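Local coordinates for putative regulatory protein SCO4313 (Streptomyces coelicolor, PDB 2OI8) that probably acts as a TetR-type transcription factor, binding regulatory DNA through a predicted helix-turn-helix motif, at residues A[185-190]-A[204-209]. Residues are numbered along the deposited sequence; the frame is centred on the assembly and turned at random.
Sequences GVLSLE and LLFEAE
Val186 meets Phe206 where helices 170-191 and 202-213 pack against each other. The two segments run antiparallel, at 166°, with their axes 10.1 Å apart at closest approach, and Val186 and Phe206 face each other with CA atoms separated by 6.4 Å. The contact between the segments is apolar, without a hydrogen bond across it. Val186 CG2 comes to the edge of the Phe206 ring, close to its plane and 3.6 Å from CD2, and also rests on Phe206 CB. CG of Phe206 lies anti to the backbone N (chi1 -178°), beside the carbonyl carbon. Leu187 approaches the ring obliquely, its CD2 and CG each 3.9 Å from Phe206 CE2. CD2 of the ring thus meets both Val186 and Leu187, and CE2 meets Leu187. An alanine in place of Phe206 would probably open a gap beside Val186 CG2 and leave the CD2 end of Leu187 without its partner on this helix. Leu205 CD2 also approaches Val186, 4.3 Å from its CB, and the CG methylene of Glu209 stands equally far from Val186 CG1.

The two acidic side chains that touch the contact have polar partners outside the two segments. Glu190 OE2 passes 4.4 Å from Phe206 CD2 but forms a salt bridge with Arg97, while its OE1 hydrogen-bonds Ser202. Glu209 OE1 forms a salt bridge with Arg182 of the second subunit, and OE2 a hydrogen bond with Ser178 of that subunit.

Both segments belong to the TetR-like C-terminal region. Helix 89-102 covers Leu187 and Phe206 through Arg97, and Tyr107 of helix 104-111 also touches Leu187; Phe152 of the second subunit packs on Leu205, placing this antiparallel helix pair at the dimer interface.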
# COMPACT_ATOMS: atom_id res chain seq x y z
N GLY A 185 6.46 3.73 -1.43
CA GLY A 185 6.72 2.49 -2.17
C GLY A 185 7.50 1.57 -1.27
O GLY A 185 7.11 0.43 -1.09
N VAL A 186 8.57 2.06 -0.66
CA VAL A 186 9.32 1.19 0.24
C VAL A 186 8.66 0.98 1.61
O VAL A 186 8.62 -0.13 2.10
CB VAL A 186 10.84 1.50 0.30
CG1 VAL A 186 11.18 2.69 -0.55
CG2 VAL A 186 11.35 1.61 1.73
N LEU A 187 8.06 2.01 2.18
CA LEU A 187 7.39 1.84 3.46
C LEU A 187 6.26 0.84 3.41
O LEU A 187 6.15 -0.04 4.28
CB LEU A 187 6.89 3.19 4.01
CG LEU A 187 8.01 4.12 4.48
CD1 LEU A 187 7.43 5.46 4.90
CD2 LEU A 187 8.83 3.47 5.61
N SER A 188 5.41 0.93 2.40
CA SER A 188 4.28 0.02 2.40
C SER A 188 4.67 -1.36 1.90
O SER A 188 4.09 -2.35 2.32
CB SER A 188 3.12 0.60 1.63
OG SER A 188 3.59 1.08 0.41
N LEU A 189 5.69 -1.44 1.06
CA LEU A 189 6.21 -2.77 0.70
C LEU A 189 6.80 -3.45 1.88
O LEU A 189 6.58 -4.63 2.04
CB LEU A 189 7.23 -2.73 -0.44
CG LEU A 189 6.66 -2.51 -1.85
CD1 LEU A 189 7.81 -2.47 -2.82
CD2 LEU A 189 5.67 -3.62 -2.24
N GLU A 190 7.53 -2.73 2.72
CA GLU A 190 8.05 -3.38 3.94
C GLU A 190 6.96 -3.71 4.95
O GLU A 190 6.88 -4.86 5.39
CB GLU A 190 9.27 -2.69 4.56
CG GLU A 190 9.17 -1.24 4.93
CD GLU A 190 10.57 -0.59 5.04
OE1 GLU A 190 11.54 -1.26 5.50
OE2 GLU A 190 10.71 0.60 4.66
N LEU A 204 18.14 0.14 4.34
CA LEU A 204 19.24 0.63 3.49
C LEU A 204 18.70 0.96 2.12
O LEU A 204 19.06 2.00 1.56
CB LEU A 204 20.40 -0.38 3.40
CG LEU A 204 21.53 -0.37 4.44
CD1 LEU A 204 21.12 0.11 5.83
CD2 LEU A 204 22.20 -1.75 4.53
N LEU A 205 17.83 0.09 1.60
CA LEU A 205 17.02 0.42 0.41
C LEU A 205 16.35 1.80 0.54
O LEU A 205 16.46 2.63 -0.36
CB LEU A 205 15.98 -0.66 0.10
CG LEU A 205 14.96 -0.23 -0.97
CD1 LEU A 205 15.60 0.13 -2.32
CD2 LEU A 205 13.85 -1.26 -1.16
N PHE A 206 15.71 2.04 1.68
CA PHE A 206 15.06 3.31 1.96
C PHE A 206 16.08 4.45 1.90
O PHE A 206 15.81 5.47 1.26
CB PHE A 206 14.37 3.26 3.33
CG PHE A 206 13.63 4.52 3.70
CD1 PHE A 206 14.31 5.64 4.19
CD2 PHE A 206 12.25 4.58 3.57
CE1 PHE A 206 13.61 6.81 4.55
CE2 PHE A 206 11.53 5.77 3.91
CZ PHE A 206 12.22 6.87 4.41
N GLU A 207 17.22 4.26 2.57
CA GLU A 207 18.34 5.22 2.49
C GLU A 207 18.80 5.48 1.06
O GLU A 207 19.09 6.63 0.70
CB GLU A 207 19.57 4.78 3.29
CG GLU A 207 19.51 5.01 4.78
CD GLU A 207 18.98 6.37 5.14
OE1 GLU A 207 19.70 7.38 5.00
OE2 GLU A 207 17.81 6.42 5.58
N ALA A 208 18.92 4.41 0.27
CA ALA A 208 19.34 4.53 -1.11
C ALA A 208 18.33 5.38 -1.89
O ALA A 208 18.72 6.35 -2.55
CB ALA A 208 19.52 3.18 -1.75
N GLU A 209 17.05 5.04 -1.79
CA GLU A 209 16.01 5.76 -2.51
C GLU A 209 15.95 7.23 -2.14
O GLU A 209 15.73 8.08 -3.00
CB GLU A 209 14.65 5.10 -2.31
CG GLU A 209 14.46 3.85 -3.15
CD GLU A 209 14.44 4.16 -4.63
OE1 GLU A 209 13.40 4.62 -5.12
OE2 GLU A 209 15.46 3.95 -5.32